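Local coordinates for synaptonemal complex protein 2 (Mus musculus, PDB 5IWZ), which is a major component of the axial and lateral elements of meiotic synaptonemal complexes that takes part in their assembly and is required for normal chromosome synapsis, at residues A31-D36 against I72-G77; K15-A20 against K47-K52; E108-I113 against M126-D131. All coordinates share one frame; numbering follows the deposited sequence.

Contact 1: A31-D36 against I72-G77; sequences ALLQID and ILISIG
L33 lies against I74 and S75 at the C-terminal side of helix 27-32, where the chain meets the middle of helix 66-79, a packing of helices inside the armadillo-repeat-like domain of the protein. The backbones come closest at the same place, with 6.7 Å from L33 CA to S75 CA. The leucine sits in a type I beta turn from L32 to I35, closed by the bond from I35 N to L32 O (3.0 Å). Its CB is not aimed straight at the helix; the atoms beyond carry the side chain there. From CB, chi1 of -70° sets CG opposite the carbonyl carbon, and L33 CG passes 3.9 Å from S75 OG. Of the two methyls beyond it, CD2 does the touching: L33 CD2 stands 3.4 Å from S75 OG and 3.8 Å from I74 CG2, bridging two neighbouring residues of the helix. The isoleucine offers its short branch, and the two aliphatic side chains cross at about a right angle. The segments bury 112 Å² in all, S75 included. Because its partner is a methyl, the serine hydroxyl meets the leucine by packing alone; its hydrogen bond is made within its own helix, to S71 O. On the turn's far end, I35 O accepts a hydrogen bond from R78 NH1, a polar tie to helix 66-79 just beyond G77.

Contact 2: K15-A20 against K47-K52; sequences KCIDDA and KQFLRK
I17 and F49 are brought together by different first torsions: I17 CG1 lies beside its backbone N (chi1 -66°), whereas F49 CG swings anti to the backbone N (chi1 -172°), which carries the ring to the isoleucine. K52 adds a chain extended beyond CG, long enough to bring its amine to D18. These residues join helix 13-23 to the first turn of helix 49-63 near the N-terminal end of the armadillo-repeat-like domain. The closest CA pair is I17 and K52, 7.3 Å apart, and 190 Å² is buried between the segments.

The apolar half rests on the two branches of I17. I17 CG1 approaches F49 CE1 at 3.8 Å, the two side chains crossing at about a right angle, while I17 CG2 packs 4.0 Å from K52 CB, at the base of the lysine. L29 of helix 27-32 and L53 of helix 49-63 also touch I17, and M94 of helix 90-97 touches F49, which places the pair among several helices.

The polar half is a salt bridge nearer the surface. K52 NZ donates to D18 OD1 at 2.9 Å, and D18 OD1 accepts through its syn lone pair; D18 OD2 stays 3.5 Å from K52 NZ, so the carboxylate is gripped unequally. K52 NZ also forms a salt bridge with E14, its stronger partner, one turn earlier in helix 13-23, and two carboxylates around the amine would probably stabilise its positive charge. The aliphatic arm of the lysine runs close to the acid, with D18 OD1 3.3 Å from K52 CE.

Contact 3: E108-I113 against M126-D131; sequences ENSKEI and MNMIED
S110 and M128 meet between the short connection from helix 99-108 into helix 111-115 and the long helix 123-141, a buried helix-packing contact of the armadillo-repeat-like domain. The nearest CA atoms, of S110 and I129, are 8.4 Å apart; side chains therefore make the contact.

Van der Waals packing does the joining, and the methionine methyl is its main element. The CB of M128 points to the other segment, CG continues the chain anti to the backbone N (chi1 -179°), and a bend at chi3 of 87° turns CE to the serine: M128 CE lies 3.6 Å from S110 OG and 3.9 Å from S110 CB. I113 CG2 approaches M128 CE more loosely at 4.5 Å, and I129 CD1 comes to 4.4 Å from S110 CB, so the serine is touched by two neighbouring residues of helix 123-141. L61 of helix 49-63 touches both S110 and M128, and I66 of helix 66-79 touches both I113 and M128, extending the apolar cluster.

Polar bonds brace the 108-113 side. The hydroxyl of S110 is hydrogen-bonded to W106 O, which accounts for this buried polar atom beside a methyl. A type I beta turn from E108 to K111 is closed by K111 N bonding to E108 O. The side chains of these two residues form a salt bridge, and Q157 hydrogen-bonds to both. K111 NZ reaches E108 OE2 at 2.7 Å from above the carboxylate, 55° out of its plane.

How the contacts relate
All three contacts belong to the armadillo-repeat-like domain; contact 1 touches both others, and contacts 2 and 3 do not touch. Contacts 1 and 2 have centres about 14 Å apart and cross along the chain: contact 1 joins helix 27-32 to helix 66-79, contact 2 joins helix 13-23 to helix 49-63. They meet directly where L32 CD1 lies 3.6 Å from C16 SG. Contact 3 follows later in the chain, its centre about 18 Å from that of contact 1, and I74 CD1 packs 3.5 Å from D131 OD2. The nearest atoms of contacts 2 and 3 are about 11 Å apart, yet helix 49-63, part of contact 2, reaches contact 3 through L61.

Contact 1: A31-D36 against I72-G77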
loop_
_atom_site.group_PDB
_atom_site.type_symbol
_atom_site.label_atom_id
_atom_site.label_comp_id
_atom_site.label_asym_id
_atom_site.label_seq_id
_atom_site.Cartn_x
_atom_site.Cartn_y
_atom_site.Cartn_z
ATOM N N ALA A 31 -22.539 15.365 7.574
ATOM C CA ALA A 31 -22.490 16.296 8.694
ATOM C C ALA A 31 -21.877 15.636 9.924
ATOM O O ALA A 31 -21.113 16.273 10.666
ATOM C CB ALA A 31 -23.891 16.835 8.995
ATOM N N LEU A 32 -22.174 14.347 10.142
ATOM C CA LEU A 32 -21.568 13.638 11.265
ATOM C C LEU A 32 -20.055 13.587 11.136
ATOM O O LEU A 32 -19.338 13.638 12.140
ATOM C CB LEU A 32 -22.117 12.220 11.375
ATOM C CG LEU A 32 -23.604 12.040 11.614
ATOM C CD1 LEU A 32 -23.846 10.581 11.959
ATOM C CD2 LEU A 32 -24.092 12.970 12.715
ATOM N N LEU A 33 -19.549 13.468 9.908
ATOM C CA LEU A 33 -18.110 13.399 9.704
ATOM C C LEU A 33 -17.392 14.671 10.143
ATOM O O LEU A 33 -16.157 14.672 10.194
ATOM C CB LEU A 33 -17.799 13.102 8.232
ATOM C CG LEU A 33 -18.148 11.701 7.714
ATOM C CD1 LEU A 33 -17.802 11.574 6.248
ATOM C CD2 LEU A 33 -17.425 10.630 8.512
ATOM N N GLN A 34 -18.115 15.740 10.471
ATOM C CA GLN A 34 -17.482 16.969 10.940
ATOM C C GLN A 34 -17.463 17.088 12.461
ATOM O O GLN A 34 -16.945 18.080 12.980
ATOM C CB GLN A 34 -18.171 18.207 10.345
ATOM C CG GLN A 34 -18.604 18.093 8.884
ATOM C CD GLN A 34 -17.512 17.593 7.952
ATOM O OE1 GLN A 34 -16.335 17.937 8.103
ATOM N NE2 GLN A 34 -17.906 16.777 6.968
ATOM N N ILE A 35 -18.012 16.105 13.179
ATOM C CA ILE A 35 -18.005 16.076 14.640
ATOM C C ILE A 35 -16.779 15.313 15.117
ATOM O O ILE A 35 -16.372 14.318 14.506
ATOM C CB ILE A 35 -19.287 15.421 15.187
ATOM C CG1 ILE A 35 -20.541 16.084 14.635
ATOM C CG2 ILE A 35 -19.314 15.479 16.705
ATOM C CD1 ILE A 35 -21.807 15.369 15.072
ATOM N N ASP A 36 -16.192 15.768 16.221
ATOM C CA ASP A 36 -15.136 15.012 16.877
ATOM C C ASP A 36 -15.765 14.014 17.836
ATOM O O ASP A 36 -16.532 14.397 18.724
ATOM C CB ASP A 36 -14.162 15.935 17.606
ATOM C CG ASP A 36 -12.881 16.168 16.820
ATOM O OD1 ASP A 36 -12.529 17.333 16.530
ATOM O OD2 ASP A 36 -12.217 15.163 16.486
ATOM N N ILE A 72 -18.898 6.219 3.710
ATOM C CA ILE A 72 -19.568 5.242 4.565
ATOM C C ILE A 72 -18.544 4.474 5.397
ATOM O O ILE A 72 -18.711 4.303 6.610
ATOM C CB ILE A 72 -20.439 4.281 3.729
ATOM C CG1 ILE A 72 -21.537 5.043 2.976
ATOM C CG2 ILE A 72 -21.060 3.258 4.640
ATOM C CD1 ILE A 72 -22.024 4.336 1.692
ATOM N N LEU A 73 -17.479 3.982 4.750
ATOM C CA LEU A 73 -16.487 3.175 5.464
ATOM C C LEU A 73 -15.843 3.967 6.589
ATOM O O LEU A 73 -15.572 3.424 7.667
ATOM C CB LEU A 73 -15.414 2.673 4.493
ATOM C CG LEU A 73 -15.896 1.686 3.444
ATOM C CD1 LEU A 73 -14.867 1.581 2.336
ATOM C CD2 LEU A 73 -16.132 0.323 4.084
ATOM N N ILE A 74 -15.601 5.258 6.356
ATOM C CA ILE A 74 -14.993 6.109 7.374
ATOM C C ILE A 74 -15.945 6.322 8.544
ATOM O O ILE A 74 -15.526 6.326 9.708
ATOM C CB ILE A 74 -14.547 7.434 6.731
ATOM C CG1 ILE A 74 -13.282 7.205 5.883
ATOM C CG2 ILE A 74 -14.312 8.523 7.777
ATOM C CD1 ILE A 74 -12.967 8.362 4.907
ATOM N N SER A 75 -17.246 6.467 8.262
ATOM C CA SER A 75 -18.231 6.662 9.327
ATOM C C SER A 75 -18.296 5.459 10.256
ATOM O O SER A 75 -18.387 5.616 11.479
ATOM C CB SER A 75 -19.616 6.934 8.727
ATOM O OG SER A 75 -19.557 8.013 7.801
ATOM N N ILE A 76 -18.285 4.248 9.695
ATOM C CA ILE A 76 -18.329 3.040 10.521
ATOM C C ILE A 76 -17.093 2.960 11.410
ATOM O O ILE A 76 -17.189 2.752 12.625
ATOM C CB ILE A 76 -18.453 1.791 9.631
ATOM C CG1 ILE A 76 -19.678 1.899 8.725
ATOM C CG2 ILE A 76 -18.510 0.534 10.485
ATOM C CD1 ILE A 76 -19.586 1.000 7.498
ATOM N N GLY A 77 -15.915 3.151 10.818
ATOM C CA GLY A 77 -14.683 3.068 11.590
ATOM C C GLY A 77 -14.584 4.123 12.677
ATOM O O GLY A 77 -14.229 3.820 13.816
#

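Contact 2: K15-A20 against K47-K52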
loop_
_atom_site.group_PDB
_atom_site.type_symbol
_atom_site.label_atom_id
_atom_site.label_comp_id
_atom_site.label_asym_id
_atom_site.label_seq_id
_atom_site.Cartn_x
_atom_site.Cartn_y
_atom_site.Cartn_z
ATOM N N LYS A 15 -30.076 6.610 11.589
ATOM C CA LYS A 15 -31.013 7.370 10.773
ATOM C C LYS A 15 -30.309 8.037 9.598
ATOM O O LYS A 15 -30.880 8.112 8.500
ATOM C CB LYS A 15 -31.767 8.387 11.633
ATOM C CG LYS A 15 -32.816 7.729 12.530
ATOM C CD LYS A 15 -33.095 8.528 13.795
ATOM C CE LYS A 15 -34.280 7.947 14.558
ATOM N NZ LYS A 15 -35.541 8.721 14.389
ATOM N N CYS A 16 -29.059 8.471 9.781
ATOM C CA CYS A 16 -28.294 8.969 8.641
ATOM C C CYS A 16 -28.130 7.886 7.585
ATOM O O CYS A 16 -28.230 8.163 6.381
ATOM C CB CYS A 16 -26.919 9.481 9.089
ATOM S SG CYS A 16 -26.996 10.852 10.246
ATOM N N ILE A 17 -27.869 6.647 8.014
ATOM C CA ILE A 17 -27.723 5.548 7.063
ATOM C C ILE A 17 -29.048 5.284 6.352
ATOM O O ILE A 17 -29.080 5.038 5.135
ATOM C CB ILE A 17 -27.185 4.289 7.781
ATOM C CG1 ILE A 17 -25.746 4.508 8.298
ATOM C CG2 ILE A 17 -27.302 3.037 6.884
ATOM C CD1 ILE A 17 -24.710 4.791 7.211
ATOM N N ASP A 18 -30.161 5.354 7.097
ATOM C CA ASP A 18 -31.495 5.271 6.499
ATOM C C ASP A 18 -31.709 6.354 5.445
ATOM O O ASP A 18 -32.239 6.078 4.360
ATOM C CB ASP A 18 -32.581 5.402 7.573
ATOM C CG ASP A 18 -32.673 4.189 8.500
ATOM O OD1 ASP A 18 -32.290 3.063 8.095
ATOM O OD2 ASP A 18 -33.157 4.379 9.644
ATOM N N ASP A 19 -31.343 7.604 5.759
ATOM C CA ASP A 19 -31.526 8.692 4.787
ATOM C C ASP A 19 -30.719 8.438 3.516
ATOM O O ASP A 19 -31.191 8.716 2.406
ATOM C CB ASP A 19 -31.119 10.046 5.395
ATOM C CG ASP A 19 -32.154 10.612 6.383
ATOM O OD1 ASP A 19 -33.343 10.230 6.314
ATOM O OD2 ASP A 19 -31.769 11.467 7.217
ATOM N N ALA A 20 -29.485 7.939 3.661
ATOM C CA ALA A 20 -28.685 7.578 2.495
ATOM C C ALA A 20 -29.344 6.461 1.691
ATOM O O ALA A 20 -29.418 6.527 0.453
ATOM C CB ALA A 20 -27.278 7.152 2.942
ATOM N N LYS A 47 -30.313 -4.204 15.483
ATOM C CA LYS A 47 -29.863 -5.508 15.014
ATOM C C LYS A 47 -29.731 -5.545 13.495
ATOM O O LYS A 47 -28.955 -6.347 12.958
ATOM C CB LYS A 47 -30.858 -6.573 15.497
ATOM C CG LYS A 47 -30.361 -7.988 15.496
ATOM C CD LYS A 47 -29.475 -8.268 16.703
ATOM C CE LYS A 47 -29.271 -9.774 16.899
ATOM N NZ LYS A 47 -27.965 -10.053 17.571
ATOM N N GLN A 48 -30.481 -4.696 12.790
ATOM C CA GLN A 48 -30.453 -4.621 11.334
ATOM C C GLN A 48 -29.451 -3.597 10.795
ATOM O O GLN A 48 -29.431 -3.356 9.586
ATOM C CB GLN A 48 -31.848 -4.284 10.798
ATOM C CG GLN A 48 -32.878 -5.399 10.950
ATOM C CD GLN A 48 -33.391 -5.547 12.373
ATOM O OE1 GLN A 48 -33.780 -4.567 13.013
ATOM N NE2 GLN A 48 -33.394 -6.778 12.878
ATOM N N PHE A 49 -28.651 -2.968 11.660
ATOM C CA PHE A 49 -27.688 -1.963 11.202
ATOM C C PHE A 49 -26.723 -2.545 10.173
ATOM O O PHE A 49 -26.480 -1.938 9.127
ATOM C CB PHE A 49 -26.926 -1.392 12.398
ATOM C CG PHE A 49 -26.026 -0.211 12.062
ATOM C CD1 PHE A 49 -26.540 0.921 11.441
ATOM C CD2 PHE A 49 -24.681 -0.222 12.402
ATOM C CE1 PHE A 49 -25.724 2.003 11.141
ATOM C CE2 PHE A 49 -23.866 0.869 12.109
ATOM C CZ PHE A 49 -24.395 1.980 11.481
ATOM N N LEU A 50 -26.166 -3.735 10.451
ATOM C CA LEU A 50 -25.205 -4.335 9.528
ATOM C C LEU A 50 -25.826 -4.603 8.157
ATOM O O LEU A 50 -25.194 -4.356 7.119
ATOM C CB LEU A 50 -24.638 -5.628 10.121
ATOM C CG LEU A 50 -23.675 -6.416 9.226
ATOM C CD1 LEU A 50 -22.448 -5.574 8.805
ATOM C CD2 LEU A 50 -23.212 -7.739 9.892
ATOM N N ARG A 51 -27.054 -5.124 8.135
ATOM C CA ARG A 51 -27.759 -5.354 6.876
ATOM C C ARG A 51 -27.902 -4.068 6.072
ATOM O O ARG A 51 -27.742 -4.078 4.846
ATOM C CB ARG A 51 -29.147 -5.948 7.140
ATOM C CG ARG A 51 -30.047 -5.958 5.913
ATOM C CD ARG A 51 -31.399 -5.311 6.189
ATOM N NE ARG A 51 -32.124 -5.023 4.948
ATOM C CZ ARG A 51 -33.147 -5.740 4.483
ATOM N NH1 ARG A 51 -33.591 -6.797 5.154
ATOM N NH2 ARG A 51 -33.735 -5.396 3.343
ATOM N N LYS A 52 -28.239 -2.959 6.740
ATOM C CA LYS A 52 -28.376 -1.681 6.043
ATOM C C LYS A 52 -27.031 -1.200 5.502
ATOM O O LYS A 52 -26.956 -0.709 4.371
ATOM C CB LYS A 52 -28.976 -0.627 6.973
ATOM C CG LYS A 52 -30.421 -0.872 7.416
ATOM C CD LYS A 52 -30.768 0.116 8.515
ATOM C CE LYS A 52 -32.186 -0.062 9.005
ATOM N NZ LYS A 52 -32.501 0.960 10.047
#

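Contact 3: E108-I113 against M126-D131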
loop_
_atom_site.group_PDB
_atom_site.type_symbol
_atom_site.label_atom_id
_atom_site.label_comp_id
_atom_site.label_asym_id
_atom_site.label_seq_id
_atom_site.Cartn_x
_atom_site.Cartn_y
_atom_site.Cartn_z
ATOM N N GLU A 108 -14.713 -8.032 -2.783
ATOM C CA GLU A 108 -15.005 -8.724 -4.035
ATOM C C GLU A 108 -15.766 -7.824 -5.001
ATOM O O GLU A 108 -15.467 -7.788 -6.200
ATOM C CB GLU A 108 -15.825 -9.988 -3.762
ATOM C CG GLU A 108 -15.091 -11.091 -3.007
ATOM C CD GLU A 108 -14.203 -11.923 -3.904
ATOM O OE1 GLU A 108 -13.568 -12.873 -3.389
ATOM O OE2 GLU A 108 -14.139 -11.633 -5.122
ATOM N N ASN A 109 -16.791 -7.128 -4.500
ATOM C CA ASN A 109 -17.580 -6.196 -5.302
ATOM C C ASN A 109 -16.812 -4.934 -5.683
ATOM O O ASN A 109 -17.349 -4.108 -6.426
ATOM C CB ASN A 109 -18.851 -5.806 -4.551
ATOM C CG ASN A 109 -19.820 -6.977 -4.404
ATOM O OD1 ASN A 109 -19.753 -7.948 -5.161
ATOM N ND2 ASN A 109 -20.713 -6.892 -3.427
ATOM N N SER A 110 -15.600 -4.752 -5.173
ATOM C CA SER A 110 -14.729 -3.658 -5.577
ATOM C C SER A 110 -13.766 -4.062 -6.678
ATOM O O SER A 110 -13.017 -3.212 -7.172
ATOM C CB SER A 110 -13.917 -3.147 -4.378
ATOM O OG SER A 110 -14.771 -2.678 -3.345
ATOM N N LYS A 111 -13.764 -5.335 -7.073
ATOM C CA LYS A 111 -12.700 -5.809 -7.948
ATOM C C LYS A 111 -12.848 -5.251 -9.354
ATOM O O LYS A 111 -11.849 -4.886 -9.986
ATOM C CB LYS A 111 -12.659 -7.335 -7.946
ATOM C CG LYS A 111 -12.134 -7.905 -6.605
ATOM C CD LYS A 111 -12.198 -9.439 -6.530
ATOM C CE LYS A 111 -11.134 -9.971 -5.574
ATOM N NZ LYS A 111 -11.416 -11.371 -5.133
ATOM N N GLU A 112 -14.086 -5.141 -9.846
ATOM C CA GLU A 112 -14.314 -4.518 -11.147
ATOM C C GLU A 112 -13.806 -3.079 -11.164
ATOM O O GLU A 112 -13.199 -2.634 -12.145
ATOM C CB GLU A 112 -15.804 -4.581 -11.494
ATOM C CG GLU A 112 -16.152 -4.026 -12.861
ATOM C CD GLU A 112 -17.623 -4.219 -13.232
ATOM O OE1 GLU A 112 -18.137 -5.349 -13.074
ATOM O OE2 GLU A 112 -18.260 -3.239 -13.682
ATOM N N ILE A 113 -14.033 -2.344 -10.077
ATOM C CA ILE A 113 -13.532 -0.979 -9.958
ATOM C C ILE A 113 -12.009 -0.971 -9.900
ATOM O O ILE A 113 -11.347 -0.164 -10.565
ATOM C CB ILE A 113 -14.139 -0.310 -8.711
ATOM C CG1 ILE A 113 -15.618 0.036 -8.943
ATOM C CG2 ILE A 113 -13.330 0.906 -8.309
ATOM C CD1 ILE A 113 -16.402 0.278 -7.659
ATOM N N MET A 126 -8.021 4.665 -4.880
ATOM C CA MET A 126 -6.936 4.464 -3.929
ATOM C C MET A 126 -7.404 4.736 -2.506
ATOM O O MET A 126 -7.176 3.929 -1.597
ATOM C CB MET A 126 -5.765 5.379 -4.298
ATOM C CG MET A 126 -4.627 5.396 -3.299
ATOM S SD MET A 126 -3.745 3.823 -3.239
ATOM C CE MET A 126 -4.196 3.239 -1.616
ATOM N N ASN A 127 -8.058 5.879 -2.298
ATOM C CA ASN A 127 -8.548 6.232 -0.970
ATOM C C ASN A 127 -9.618 5.252 -0.498
ATOM O O ASN A 127 -9.675 4.912 0.685
ATOM C CB ASN A 127 -9.107 7.654 -0.979
ATOM C CG ASN A 127 -8.068 8.702 -1.380
ATOM O OD1 ASN A 127 -6.867 8.523 -1.162
ATOM N ND2 ASN A 127 -8.536 9.804 -1.969
ATOM N N MET A 128 -10.471 4.790 -1.411
ATOM C CA MET A 128 -11.564 3.897 -1.023
ATOM C C MET A 128 -11.022 2.592 -0.469
ATOM O O MET A 128 -11.472 2.112 0.578
ATOM C CB MET A 128 -12.486 3.628 -2.216
ATOM C CG MET A 128 -13.677 2.699 -1.865
ATOM S SD MET A 128 -14.607 2.174 -3.312
ATOM C CE MET A 128 -13.730 0.702 -3.849
ATOM N N ILE A 129 -10.025 2.018 -1.151
ATOM C CA ILE A 129 -9.430 0.760 -0.704
ATOM C C ILE A 129 -8.656 0.964 0.593
ATOM O O ILE A 129 -8.634 0.094 1.474
ATOM C CB ILE A 129 -8.530 0.197 -1.824
ATOM C CG1 ILE A 129 -9.391 -0.348 -2.965
ATOM C CG2 ILE A 129 -7.575 -0.855 -1.286
ATOM C CD1 ILE A 129 -10.426 -1.358 -2.497
ATOM N N GLU A 130 -7.959 2.092 0.710
ATOM C CA GLU A 130 -7.295 2.409 1.965
ATOM C C GLU A 130 -8.309 2.521 3.100
ATOM O O GLU A 130 -8.091 1.992 4.200
ATOM C CB GLU A 130 -6.510 3.705 1.792
ATOM C CG GLU A 130 -5.603 4.067 2.926
ATOM C CD GLU A 130 -5.039 5.465 2.747
ATOM O OE1 GLU A 130 -5.038 5.973 1.589
ATOM O OE2 GLU A 130 -4.614 6.053 3.768
ATOM N N ASP A 131 -9.446 3.186 2.842
ATOM C CA ASP A 131 -10.506 3.265 3.850
ATOM C C ASP A 131 -11.046 1.886 4.207
ATOM O O ASP A 131 -11.385 1.619 5.371
ATOM C CB ASP A 131 -11.643 4.152 3.345
ATOM C CG ASP A 131 -11.225 5.604 3.187
ATOM O OD1 ASP A 131 -10.314 6.045 3.933
ATOM O OD2 ASP A 131 -11.792 6.289 2.304
#